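PDB 6BA9: iron aquisition yersiniabactin synthesis enzyme, YbtT from Escherichia coli, which is a low-specificity type II thioesterase that maintains production of the metallophore yersiniabactin, probably by hydrolysing unproductive acyl groups from the assembly line. Local coordinates for residues V46-R51 / T64-L69; M2-W7 / R51-H56; G92-F97 / E173-D178; E73-V78 / E104-A109; C20-A23 / A29-H32. The protein carries 1 engineered substitution. All coordinates share one frame; numbering follows the deposited sequence.

Interaction 1 (V46-R51 / T64-L69)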
# COMPACT_ATOMS: atom_id res chain seq x y z
N VAL A 46 -5.78 -6.05 -0.82
CA VAL A 46 -6.92 -5.14 -0.66
C VAL A 46 -7.30 -4.59 -2.03
O VAL A 46 -6.44 -4.13 -2.79
CB VAL A 46 -6.56 -4.00 0.30
CG1 VAL A 46 -7.75 -3.07 0.50
CG2 VAL A 46 -6.12 -4.55 1.64
N THR A 47 -8.60 -4.62 -2.35
CA THR A 47 -9.14 -4.05 -3.58
C THR A 47 -9.71 -2.67 -3.29
O THR A 47 -10.57 -2.53 -2.40
CB THR A 47 -10.29 -4.91 -4.09
OG1 THR A 47 -9.88 -6.28 -4.19
CG2 THR A 47 -10.77 -4.43 -5.44
N TRP A 48 -9.28 -1.66 -4.03
CA TRP A 48 -9.92 -0.36 -3.94
C TRP A 48 -11.28 -0.39 -4.64
O TRP A 48 -11.40 -0.93 -5.75
CB TRP A 48 -9.06 0.71 -4.60
CG TRP A 48 -7.66 0.94 -4.06
CD1 TRP A 48 -6.60 1.37 -4.79
CD2 TRP A 48 -7.18 0.80 -2.70
NE1 TRP A 48 -5.48 1.51 -3.99
CE2 TRP A 48 -5.81 1.16 -2.72
CE3 TRP A 48 -7.75 0.39 -1.49
CZ2 TRP A 48 -5.01 1.13 -1.58
CZ3 TRP A 48 -6.94 0.37 -0.36
CH2 TRP A 48 -5.58 0.74 -0.42
N PRO A 49 -12.34 0.13 -4.02
CA PRO A 49 -13.63 0.19 -4.70
C PRO A 49 -13.52 0.77 -6.11
O PRO A 49 -12.70 1.66 -6.39
CB PRO A 49 -14.47 1.08 -3.76
CG PRO A 49 -13.90 0.77 -2.40
CD PRO A 49 -12.43 0.59 -2.62
N GLY A 50 -14.31 0.19 -7.01
CA GLY A 50 -14.42 0.64 -8.38
C GLY A 50 -13.84 -0.31 -9.40
O GLY A 50 -13.92 -0.01 -10.60
N ARG A 51 -13.22 -1.41 -8.99
CA ARG A 51 -12.60 -2.33 -9.92
C ARG A 51 -12.69 -3.74 -9.36
O ARG A 51 -13.04 -3.95 -8.20
CB ARG A 51 -11.13 -1.97 -10.16
CG ARG A 51 -10.24 -2.22 -8.94
CD ARG A 51 -9.18 -1.12 -8.72
NE ARG A 51 -9.79 0.11 -8.19
CZ ARG A 51 -9.17 1.28 -8.08
NH1 ARG A 51 -7.91 1.42 -8.48
NH2 ARG A 51 -9.83 2.31 -7.59
N THR A 64 -8.42 8.22 4.26
CA THR A 64 -8.98 7.86 5.56
C THR A 64 -10.29 7.09 5.40
O THR A 64 -10.59 6.22 6.22
CB THR A 64 -9.10 9.09 6.47
OG1 THR A 64 -9.82 10.13 5.80
CG2 THR A 64 -7.75 9.63 6.89
N GLN A 65 -11.08 7.39 4.36
CA GLN A 65 -12.30 6.61 4.10
C GLN A 65 -11.96 5.16 3.74
O GLN A 65 -12.59 4.22 4.22
CB GLN A 65 -13.12 7.23 2.97
CG GLN A 65 -13.89 8.46 3.34
CD GLN A 65 -14.58 9.06 2.13
OE1 GLN A 65 -14.70 8.42 1.08
NE2 GLN A 65 -15.03 10.31 2.28
N LEU A 66 -10.97 4.97 2.87
CA LEU A 66 -10.52 3.62 2.54
C LEU A 66 -10.05 2.88 3.79
O LEU A 66 -10.37 1.69 3.98
CB LEU A 66 -9.39 3.69 1.51
CG LEU A 66 -9.82 4.09 0.10
CD1 LEU A 66 -8.59 4.49 -0.73
CD2 LEU A 66 -10.55 2.95 -0.59
N ALA A 67 -9.29 3.56 4.65
CA ALA A 67 -8.77 2.96 5.87
C ALA A 67 -9.89 2.58 6.83
O ALA A 67 -9.80 1.55 7.52
CB ALA A 67 -7.83 3.94 6.55
N ALA A 68 -10.93 3.40 6.92
CA ALA A 68 -12.05 3.06 7.79
C ALA A 68 -12.75 1.80 7.30
O ALA A 68 -13.09 0.92 8.11
CB ALA A 68 -13.04 4.22 7.84
N LEU A 69 -12.98 1.68 6.00
CA LEU A 69 -13.58 0.47 5.47
C LEU A 69 -12.71 -0.75 5.76
O LEU A 69 -13.20 -1.80 6.19
CB LEU A 69 -13.81 0.61 3.96
CG LEU A 69 -14.88 1.58 3.50
CD1 LEU A 69 -14.81 1.68 1.99
CD2 LEU A 69 -16.29 1.13 3.93
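This is a buried apolar contact in which the loop leaving strand 42-46 rests on one face of helix 63-77, and a single leucine carries the helix side of it. Leu66 reaches across with both methyls. CD2 fits between the two loop residues, 3.6 Å from Pro49 CD and 3.9 Å from Trp48 CE3, so it meets the six-membered part of the indole and the CD corner of the proline at once. CD1 lies over one indole face, 4.2 Å above the plane and displaced toward the rim, and the two side chains cross at about a right angle. Leu66 CG is anti to its carbonyl carbon (chi1 -72°), a setting that sends the branch outward from the helix to the loop. In the alpha/beta-hydrolase fold, to which thioesterases of this family belong, helices pack on both faces of the central sheet, and here a strand-to-helix connection is wedged against one of them. The loop takes its shape from a type II beta turn from Trp48 to Arg51, with Gly50 adopting a positive phi of 111° that suits glycine. Arg51 folds back over this turn: NH2 donates to Pro49 O at 3.2 Å, nearly straight and in the guanidinium plane, while NE makes a weak bond to Trp48 O. Trp48 CB sits over one face of the same guanidinium. NH1 of Arg51 forms a salt bridge to Asp168 of helix 155-174, and CH2 at the far end of the indole packs on Val95 of helix 91-105.

Interaction 2 (M2-W7 / R51-H56)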
# COMPACT_ATOMS: atom_id res chain seq x y z
N MET A 2 -13.31 -6.12 0.78
CA MET A 2 -12.19 -5.54 0.07
C MET A 2 -11.04 -6.53 -0.12
O MET A 2 -10.34 -6.48 -1.13
CB MET A 2 -11.62 -4.34 0.84
CG MET A 2 -12.53 -3.16 0.99
SD MET A 2 -11.75 -1.98 2.13
CE MET A 2 -10.88 -0.96 0.97
N CYS A 3 -10.83 -7.43 0.84
CA CYS A 3 -9.67 -8.32 0.80
C CYS A 3 -9.95 -9.56 -0.05
O CYS A 3 -11.01 -10.19 0.08
CB CYS A 3 -9.28 -8.75 2.21
SG CYS A 3 -8.63 -7.39 3.20
N ILE A 4 -9.00 -9.90 -0.92
CA ILE A 4 -9.04 -11.16 -1.67
C ILE A 4 -7.81 -11.99 -1.28
O ILE A 4 -6.70 -11.45 -1.18
CB ILE A 4 -9.13 -10.92 -3.19
CG1 ILE A 4 -7.92 -10.16 -3.71
CG2 ILE A 4 -10.39 -10.15 -3.53
CD1 ILE A 4 -7.88 -10.01 -5.25
N PRO A 5 -7.96 -13.29 -1.10
CA PRO A 5 -6.82 -14.13 -0.71
C PRO A 5 -5.90 -14.40 -1.89
O PRO A 5 -6.36 -14.70 -3.00
CB PRO A 5 -7.49 -15.42 -0.23
CG PRO A 5 -8.75 -15.48 -1.00
CD PRO A 5 -9.22 -14.06 -1.15
N LEU A 6 -4.59 -14.28 -1.66
CA LEU A 6 -3.58 -14.65 -2.65
C LEU A 6 -2.83 -15.91 -2.26
O LEU A 6 -2.62 -16.79 -3.11
CB LEU A 6 -2.57 -13.52 -2.88
CG LEU A 6 -3.08 -12.17 -3.40
CD1 LEU A 6 -1.94 -11.22 -3.68
CD2 LEU A 6 -3.94 -12.34 -4.64
N TRP A 7 -2.41 -16.02 -1.00
CA TRP A 7 -1.79 -17.23 -0.48
C TRP A 7 -2.55 -17.72 0.74
O TRP A 7 -2.92 -16.91 1.61
CB TRP A 7 -0.34 -17.03 0.01
CG TRP A 7 0.64 -16.45 -0.92
CD1 TRP A 7 0.61 -16.45 -2.29
CD2 TRP A 7 1.83 -15.76 -0.55
NE1 TRP A 7 1.70 -15.80 -2.78
CE2 TRP A 7 2.47 -15.37 -1.74
CE3 TRP A 7 2.42 -15.45 0.67
CZ2 TRP A 7 3.67 -14.67 -1.73
CZ3 TRP A 7 3.60 -14.74 0.67
CH2 TRP A 7 4.22 -14.36 -0.52
N ARG A 51 -13.22 -1.41 -8.99
CA ARG A 51 -12.60 -2.33 -9.92
C ARG A 51 -12.69 -3.74 -9.36
O ARG A 51 -13.04 -3.95 -8.20
CB ARG A 51 -11.13 -1.97 -10.16
CG ARG A 51 -10.24 -2.22 -8.94
CD ARG A 51 -9.18 -1.12 -8.72
NE ARG A 51 -9.79 0.11 -8.19
CZ ARG A 51 -9.17 1.28 -8.08
NH1 ARG A 51 -7.91 1.42 -8.48
NH2 ARG A 51 -9.83 2.31 -7.59
N ASP A 52 -12.30 -4.70 -10.19
CA ASP A 52 -12.27 -6.13 -9.81
C ASP A 52 -13.67 -6.51 -9.30
O ASP A 52 -14.66 -6.12 -9.94
CB ASP A 52 -11.12 -6.41 -8.86
CG ASP A 52 -9.76 -6.14 -9.49
OD1 ASP A 52 -9.62 -6.13 -10.73
OD2 ASP A 52 -8.81 -5.92 -8.71
N ARG A 53 -13.80 -7.21 -8.18
CA ARG A 53 -15.12 -7.61 -7.69
C ARG A 53 -15.93 -6.43 -7.17
O ARG A 53 -17.11 -6.61 -6.84
CB ARG A 53 -14.97 -8.63 -6.55
CG ARG A 53 -14.27 -9.88 -6.97
CD ARG A 53 -13.97 -10.79 -5.79
NE ARG A 53 -13.23 -11.97 -6.23
CZ ARG A 53 -12.77 -12.92 -5.43
NH1 ARG A 53 -12.97 -12.86 -4.11
NH2 ARG A 53 -12.11 -13.95 -5.95
N LEU A 54 -15.32 -5.25 -7.06
CA LEU A 54 -15.96 -4.05 -6.55
C LEU A 54 -16.23 -3.04 -7.66
O LEU A 54 -16.38 -1.84 -7.40
CB LEU A 54 -15.12 -3.41 -5.45
CG LEU A 54 -14.81 -4.32 -4.26
CD1 LEU A 54 -14.06 -3.52 -3.19
CD2 LEU A 54 -16.05 -4.98 -3.65
N ARG A 55 -16.32 -3.51 -8.90
CA ARG A 55 -16.58 -2.63 -10.05
C ARG A 55 -17.88 -1.86 -9.90
O ARG A 55 -18.00 -0.75 -10.43
CB ARG A 55 -16.65 -3.50 -11.30
CG ARG A 55 -16.81 -2.75 -12.61
CD ARG A 55 -15.60 -1.97 -13.04
NE ARG A 55 -14.46 -2.84 -13.26
CZ ARG A 55 -13.25 -2.42 -13.60
NH1 ARG A 55 -13.02 -1.12 -13.79
NH2 ARG A 55 -12.28 -3.30 -13.76
N HIS A 56 -18.87 -2.42 -9.21
CA HIS A 56 -20.17 -1.79 -9.07
C HIS A 56 -20.14 -0.58 -8.14
O HIS A 56 -21.14 0.15 -8.08
CB HIS A 56 -21.19 -2.81 -8.56
CG HIS A 56 -20.84 -3.39 -7.23
ND1 HIS A 56 -19.86 -4.34 -7.07
CD2 HIS A 56 -21.33 -3.15 -5.99
CE1 HIS A 56 -19.75 -4.66 -5.79
NE2 HIS A 56 -20.63 -3.94 -5.11
O HOH W 1 -13.22 -10.69 -1.87
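Ile4, Arg53 and Leu54 give up most of the surface here, where strand 3-7, an outermost strand of the central sheet, meets the loop that follows strand 42-46. Ile4 lays its CG2 methyl over one face of the Arg53 guanidinium, 3.8 Å from Arg53 NH1 and 4.1 Å from Arg53 CZ. The branch gets there because CG1 takes the crowded position between the backbone N and the carbonyl carbon (chi1 62°), which turns CG2 toward the loop. Arg53 comes from the other side as a straight rod: its chain is extended from CG to NE, long enough to span from the loop to the strand. A water closes the polar side of the pair, donating to Cys3 O at 3.0 Å and accepting from Arg53 NH1 at 3.1 Å. Leu54 makes the second, looser patch. Its CD1 lies 4.3 Å from Met2 CA and 4.5 Å from Met2 CG, touching the root of the methionine while the rest of that side chain runs off to pack on Leu69 and Leu70 of helix 63-77. Within the loop, Leu54 N is bonded to Arg51 O at 2.9 Å, and Gly50 with Arg51 facing Leu54 fits a G1 beta bulge. The strand itself is held by its antiparallel pairing with 42-46, Ile4 bonding to Leu45. One N-H of the cation goes to water while a guanidinium face takes the methyl, so across these two segments the arginine is held without a direct polar bond.

Interaction 3 (G92-F97 / E173-D178)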
# COMPACT_ATOMS: atom_id res chain seq x y z
N GLY A 92 -0.80 2.78 -1.11
CA GLY A 92 -1.20 1.74 -0.18
C GLY A 92 -0.55 1.88 1.18
O GLY A 92 -1.13 1.46 2.18
N ALA A 93 0.65 2.46 1.24
CA ALA A 93 1.27 2.69 2.55
C ALA A 93 0.46 3.67 3.38
O ALA A 93 0.38 3.53 4.60
CB ALA A 93 2.70 3.20 2.37
N GLN A 94 -0.13 4.68 2.74
CA GLN A 94 -0.95 5.65 3.45
C GLN A 94 -2.18 4.98 4.03
O GLN A 94 -2.54 5.21 5.18
CB GLN A 94 -1.35 6.79 2.53
CG GLN A 94 -0.20 7.55 1.88
CD GLN A 94 -0.63 8.39 0.71
OE1 GLN A 94 -1.60 8.07 0.03
NE2 GLN A 94 0.11 9.46 0.45
N VAL A 95 -2.83 4.13 3.23
CA VAL A 95 -4.00 3.40 3.72
C VAL A 95 -3.61 2.44 4.83
O VAL A 95 -4.31 2.34 5.84
CB VAL A 95 -4.74 2.69 2.57
CG1 VAL A 95 -5.93 1.91 3.13
CG2 VAL A 95 -5.23 3.70 1.53
N ALA A 96 -2.50 1.72 4.66
CA ALA A 96 -2.06 0.77 5.68
C ALA A 96 -1.77 1.49 6.99
O ALA A 96 -2.16 1.01 8.06
CB ALA A 96 -0.81 0.03 5.20
N PHE A 97 -1.10 2.64 6.92
CA PHE A 97 -0.83 3.44 8.11
C PHE A 97 -2.12 3.86 8.81
O PHE A 97 -2.27 3.67 10.02
CB PHE A 97 -0.00 4.66 7.70
CG PHE A 97 0.18 5.67 8.80
CD1 PHE A 97 0.91 5.37 9.93
CD2 PHE A 97 -0.35 6.93 8.67
CE1 PHE A 97 1.10 6.34 10.92
CE2 PHE A 97 -0.16 7.89 9.66
CZ PHE A 97 0.56 7.58 10.78
N GLU A 173 -2.84 12.25 -3.31
CA GLU A 173 -2.19 13.56 -3.31
C GLU A 173 -2.83 14.53 -2.31
O GLU A 173 -2.13 15.40 -1.76
CB GLU A 173 -2.19 14.13 -4.74
CG GLU A 173 -1.28 13.32 -5.64
CD GLU A 173 -1.28 13.77 -7.08
OE1 GLU A 173 -2.02 14.71 -7.44
OE2 GLU A 173 -0.55 13.12 -7.86
N SER A 174 -4.12 14.39 -2.05
CA SER A 174 -4.80 15.28 -1.12
C SER A 174 -4.57 14.88 0.33
O SER A 174 -4.91 15.65 1.23
CB SER A 174 -6.29 15.35 -1.42
OG SER A 174 -6.94 14.11 -1.19
N TYR A 175 -3.98 13.71 0.55
CA TYR A 175 -3.66 13.20 1.88
C TYR A 175 -2.40 13.89 2.39
O TYR A 175 -1.31 13.73 1.82
CB TYR A 175 -3.45 11.69 1.81
CG TYR A 175 -3.01 11.05 3.10
CD1 TYR A 175 -1.68 10.72 3.31
CD2 TYR A 175 -3.90 10.80 4.13
CE1 TYR A 175 -1.26 10.14 4.48
CE2 TYR A 175 -3.49 10.21 5.30
CZ TYR A 175 -2.16 9.89 5.47
OH TYR A 175 -1.69 9.29 6.62
N HIS A 176 -2.55 14.68 3.45
CA HIS A 176 -1.45 15.48 3.95
C HIS A 176 -1.86 16.06 5.29
O HIS A 176 -3.00 16.50 5.46
CB HIS A 176 -1.12 16.62 2.99
CG HIS A 176 -0.01 17.50 3.46
ND1 HIS A 176 -0.25 18.74 4.04
CD2 HIS A 176 1.33 17.32 3.48
CE1 HIS A 176 0.91 19.29 4.36
NE2 HIS A 176 1.88 18.45 4.04
N TYR A 177 -0.91 16.08 6.22
CA TYR A 177 -1.08 16.72 7.52
C TYR A 177 -0.06 17.84 7.66
O TYR A 177 1.06 17.76 7.14
CB TYR A 177 -0.84 15.74 8.65
CG TYR A 177 -1.85 14.62 8.77
CD1 TYR A 177 -3.07 14.82 9.39
CD2 TYR A 177 -1.56 13.35 8.30
CE1 TYR A 177 -3.98 13.78 9.52
CE2 TYR A 177 -2.45 12.31 8.43
CZ TYR A 177 -3.66 12.52 9.03
OH TYR A 177 -4.56 11.47 9.16
N ASP A 178 -0.43 18.89 8.40
CA ASP A 178 0.49 20.02 8.52
C ASP A 178 1.74 19.64 9.30
O ASP A 178 2.82 20.16 9.01
CB ASP A 178 -0.20 21.21 9.17
CG ASP A 178 -1.13 21.93 8.22
OD1 ASP A 178 -0.99 21.74 6.99
OD2 ASP A 178 -1.99 22.69 8.70
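The Tyr175 ring has Gln94 CB over one face, and its hydroxyl oxygen lies at the edge of the Phe97 ring, in that ring's plane. Gln94 CB makes a CH-pi contact with the tyrosine, 4.3 Å from the ring centroid and 27° off the normal. Beyond CB the glutamine runs on in an extended chain past the CD1 side of the ring, so that its amide NE2 ends 3.6 Å from Tyr175 CD1; the amide and ring planes are 52° apart, too steep for a flat stack. Phe97 touches through CD2, 3.4 Å from Tyr175 OH, with the two side chains crossing at about a right angle. Tyr175 CG is anti to its backbone N (chi1 175°), which carries the phenol from the chain leaving helix 155-174 inward to helix 91-105. The same OH also lies in plane at the edge of the Tyr177 ring. This contact joins helix 91-105, which follows the nucleophile strand in the alpha/beta-hydrolase fold, to the end of helix 155-174, which lies between strands 112-116 and 190-195 in the chain. The polar ends find partners just beyond: Gln94 OE1 is hydrogen-bonded to Thr172 OG1, and the hydroxyls of Tyr175 and Tyr177 both bond to Glu98 OE2. Two phenols on one carboxylate oxygen would be expected to favour its ionised form, while the slightly positive C-H edge of Phe97 suits the electron-rich hydroxyl oxygen.

Interaction 4 (E73-V78 / E104-A109)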
# COMPACT_ATOMS: atom_id res chain seq x y z
N GLU A 73 -13.46 -4.00 8.26
CA GLU A 73 -13.47 -5.35 7.72
C GLU A 73 -12.52 -6.26 8.48
O GLU A 73 -12.87 -7.40 8.81
CB GLU A 73 -13.10 -5.31 6.24
CG GLU A 73 -12.98 -6.69 5.61
CD GLU A 73 -12.83 -6.63 4.11
OE1 GLU A 73 -13.52 -5.79 3.48
OE2 GLU A 73 -12.02 -7.41 3.57
N LEU A 74 -11.31 -5.78 8.77
CA LEU A 74 -10.34 -6.60 9.48
C LEU A 74 -10.78 -6.86 10.92
O LEU A 74 -10.61 -7.98 11.41
CB LEU A 74 -8.95 -5.95 9.42
CG LEU A 74 -8.38 -5.86 8.00
CD1 LEU A 74 -7.05 -5.18 8.05
CD2 LEU A 74 -8.24 -7.21 7.35
N GLU A 75 -11.34 -5.87 11.60
CA GLU A 75 -11.84 -6.10 12.95
C GLU A 75 -12.90 -7.18 12.97
O GLU A 75 -12.98 -7.96 13.94
CB GLU A 75 -12.38 -4.79 13.53
CG GLU A 75 -12.97 -4.93 14.93
CD GLU A 75 -13.35 -3.61 15.57
OE1 GLU A 75 -13.47 -2.58 14.88
OE2 GLU A 75 -13.54 -3.62 16.82
N ALA A 76 -13.74 -7.24 11.94
CA ALA A 76 -14.83 -8.21 11.86
C ALA A 76 -14.34 -9.59 11.47
O ALA A 76 -14.96 -10.59 11.86
CB ALA A 76 -15.86 -7.73 10.83
N SER A 77 -13.25 -9.69 10.70
CA SER A 77 -12.87 -10.94 10.05
C SER A 77 -11.58 -11.57 10.56
O SER A 77 -11.36 -12.76 10.29
CB SER A 77 -12.76 -10.74 8.54
OG SER A 77 -11.62 -9.97 8.21
N VAL A 78 -10.73 -10.85 11.28
CA VAL A 78 -9.45 -11.38 11.74
C VAL A 78 -9.57 -11.73 13.21
O VAL A 78 -9.90 -10.87 14.03
CB VAL A 78 -8.31 -10.38 11.51
CG1 VAL A 78 -6.99 -10.96 12.02
CG2 VAL A 78 -8.20 -10.05 10.03
N GLU A 104 -4.98 -0.02 16.14
CA GLU A 104 -4.23 0.20 17.38
C GLU A 104 -5.08 0.94 18.40
O GLU A 104 -5.12 0.54 19.58
CB GLU A 104 -2.94 0.98 17.06
CG GLU A 104 -1.98 1.13 18.20
CD GLU A 104 -0.69 1.79 17.74
OE1 GLU A 104 -0.14 1.37 16.70
OE2 GLU A 104 -0.28 2.74 18.41
N GLN A 105 -5.79 1.99 17.96
CA GLN A 105 -6.65 2.76 18.85
C GLN A 105 -7.76 1.90 19.44
O GLN A 105 -8.20 2.12 20.58
CB GLN A 105 -7.31 3.91 18.09
CG GLN A 105 -6.40 5.04 17.65
CD GLN A 105 -7.11 5.96 16.67
OE1 GLN A 105 -8.27 5.72 16.30
NE2 GLN A 105 -6.43 7.01 16.25
N ARG A 106 -8.28 0.97 18.65
CA ARG A 106 -9.35 0.10 19.12
C ARG A 106 -8.86 -1.01 20.04
O ARG A 106 -9.68 -1.82 20.49
CB ARG A 106 -10.05 -0.53 17.90
CG ARG A 106 -10.85 0.46 17.07
CD ARG A 106 -11.29 -0.13 15.73
NE ARG A 106 -11.79 0.93 14.84
CZ ARG A 106 -12.28 0.73 13.62
NH1 ARG A 106 -12.35 -0.50 13.10
NH2 ARG A 106 -12.68 1.76 12.91
N GLY A 107 -7.56 -1.10 20.31
CA GLY A 107 -7.02 -2.14 21.17
C GLY A 107 -6.77 -3.46 20.48
O GLY A 107 -6.71 -4.50 21.15
N LEU A 108 -6.61 -3.46 19.16
CA LEU A 108 -6.55 -4.72 18.44
C LEU A 108 -5.14 -5.18 18.13
O LEU A 108 -4.95 -6.33 17.71
CB LEU A 108 -7.45 -4.66 17.21
CG LEU A 108 -8.91 -4.56 17.68
CD1 LEU A 108 -9.83 -4.31 16.52
CD2 LEU A 108 -9.34 -5.82 18.43
N ALA A 109 -4.15 -4.32 18.35
CA ALA A 109 -2.75 -4.74 18.44
C ALA A 109 -2.31 -5.45 17.17
O ALA A 109 -1.95 -6.63 17.22
CB ALA A 109 -2.57 -5.67 19.64
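Arg106 NH1 is gripped by two acceptors, Glu75 OE1 across the contact and Asn72 OD1 about one helical turn earlier on the same helix as the glutamate. The bond to Glu75 OE1 is 3.0 Å long but bent, with an N-H...O angle of 122°. It counts as a salt bridge whose hydrogen bond is weak, and the asparagine is the stronger polar partner. Carboxylate and guanidinium planes are 31° apart, and the acid oxygen meets the guanidinium obliquely, lying also 3.4 Å from Arg106 CD. Glu75 gets across with CG anti to its backbone N (chi1 178°) and the chain extended beyond. Its aliphatic part is used too: Leu108 CD1 packs 3.6 Å from Glu75 CG, the two side chains crossing at about a right angle, with Glu75 OE2 3.8 Å from the same methyl. The contact ties together the C-terminal ends of helices 63-77 and 91-105, neighbours in the fold, at the protein surface. The second helix finishes in a Schellman motif with Gly107 at positive phi, and this turn brings Leu108 round beside Arg106. On the first helix, Ser77 OG folds back to Glu73 O at 2.9 Å. A carboxylate near a helix C-terminus meets a negative helix end, so the cation opposite would be expected to ease that position, although the bent bond and surface setting suggest only a modest contribution.

Interaction 5 (C20-A23 / A29-H32)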
# COMPACT_ATOMS: atom_id res chain seq x y z
N CYS A 20 -1.89 -3.48 0.86
CA CYS A 20 -2.61 -2.38 0.23
C CYS A 20 -1.86 -1.95 -1.04
O CYS A 20 -0.65 -1.66 -0.97
CB CYS A 20 -2.69 -1.20 1.20
SG CYS A 20 -3.70 -1.56 2.65
N PRO A 21 -2.53 -1.88 -2.18
CA PRO A 21 -1.83 -1.61 -3.44
C PRO A 21 -1.58 -0.12 -3.67
O PRO A 21 -2.08 0.77 -2.98
CB PRO A 21 -2.80 -2.17 -4.48
CG PRO A 21 -4.13 -1.93 -3.89
CD PRO A 21 -3.94 -2.23 -2.41
N PHE A 22 -0.76 0.15 -4.69
CA PHE A 22 -0.49 1.50 -5.16
C PHE A 22 -1.68 2.06 -5.95
O PHE A 22 -2.65 1.35 -6.28
CB PHE A 22 0.79 1.50 -6.01
CG PHE A 22 0.84 0.39 -7.03
CD1 PHE A 22 1.54 -0.77 -6.77
CD2 PHE A 22 0.15 0.51 -8.23
CE1 PHE A 22 1.58 -1.81 -7.72
CE2 PHE A 22 0.18 -0.52 -9.17
CZ PHE A 22 0.89 -1.67 -8.91
N ALA A 23 -1.62 3.35 -6.22
CA ALA A 23 -2.68 4.02 -6.99
C ALA A 23 -2.75 3.40 -8.38
O ALA A 23 -1.73 3.18 -9.04
CB ALA A 23 -2.38 5.51 -7.11
N ALA A 29 -2.17 -6.66 -11.25
CA ALA A 29 -0.81 -6.17 -11.04
C ALA A 29 0.00 -7.08 -10.13
O ALA A 29 1.23 -7.05 -10.20
CB ALA A 29 -0.86 -4.75 -10.47
N PHE A 30 -0.66 -7.91 -9.32
CA PHE A 30 -0.03 -8.76 -8.32
C PHE A 30 -0.05 -10.24 -8.71
O PHE A 30 0.22 -11.11 -7.87
CB PHE A 30 -0.66 -8.50 -6.94
CG PHE A 30 -0.36 -7.13 -6.42
CD1 PHE A 30 -1.15 -6.05 -6.78
CD2 PHE A 30 0.72 -6.90 -5.60
CE1 PHE A 30 -0.86 -4.79 -6.34
CE2 PHE A 30 1.01 -5.62 -5.15
CZ PHE A 30 0.21 -4.57 -5.53
N ARG A 31 -0.33 -10.54 -9.98
CA ARG A 31 -0.40 -11.93 -10.41
C ARG A 31 0.91 -12.67 -10.16
O ARG A 31 0.90 -13.86 -9.84
CB ARG A 31 -0.78 -11.98 -11.89
CG ARG A 31 -0.95 -13.37 -12.46
CD ARG A 31 -1.43 -13.33 -13.91
NE ARG A 31 -2.51 -12.36 -14.08
CZ ARG A 31 -3.80 -12.62 -13.93
NH1 ARG A 31 -4.22 -13.85 -13.62
NH2 ARG A 31 -4.69 -11.65 -14.10
N HIS A 32 2.05 -11.99 -10.33
CA HIS A 32 3.34 -12.64 -10.10
C HIS A 32 3.45 -13.18 -8.67
O HIS A 32 4.07 -14.22 -8.45
CB HIS A 32 4.48 -11.67 -10.41
CG HIS A 32 5.83 -12.23 -10.11
ND1 HIS A 32 6.33 -13.35 -10.74
CD2 HIS A 32 6.80 -11.83 -9.25
CE1 HIS A 32 7.53 -13.62 -10.28
NE2 HIS A 32 7.85 -12.71 -9.37
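Pro21 and Phe30 mark the closest backbone approach, with CA atoms 8.8 Å apart, so the loop after strand 16-20 and the turn leading into helix 31-34 meet through side chains alone. Phe30 supplies the centre. Its CE1 lies 3.8 Å from Pro21 CB, and its CZ is 3.8 Å from Phe22 CE1. The two phenyl rings are near parallel, 30° apart, but slid past each other in opposite directions with centroids 5.7 Å apart, so they barely overlap. Phe22 has CG between its backbone N and carbonyl carbon (chi1 47°), which swings the ring back over the turn; its CZ then reaches Ala29 CB at 3.9 Å. Ile230 touches both rings, and Phe227 meets Phe22 edge-to-face. Phe22 also packs on Ala90, an engineered replacement of serine at the position where alpha/beta hydrolases usually carry their nucleophile. In that fold the loop after the strand equivalent to 16-20 commonly contributes to the oxyanion hole, so this contact probably borders the active site. With carbon meeting carbon throughout, the segments are held by shape and hydrophobic burial rather than by directed bonds.

Interactions 1 and 3 are the buried contacts, 2 and 5 are partly buried, and 4 lies at the surface, its centre about 18 Å from the centre of the chain. Chemistry follows burial only in part: interactions 1 and 5 are carbon against carbon, 3 mixes an aromatic face with polar ends satisfied nearby, 2 has a cation covered by a methyl and linked by water, and 4 has an ion pair. Helix 63-77 serves interactions 1 and 4, helix 91-105 serves 3 and 4, and Arg51 ends the loop segment of 1 and begins that of 2. Trp48 ties interaction 1 to Val95 of 3 and Pro21 of 5, whereas Glu73 of 73-78 takes the backbone N-H groups of Met2 and Cys3.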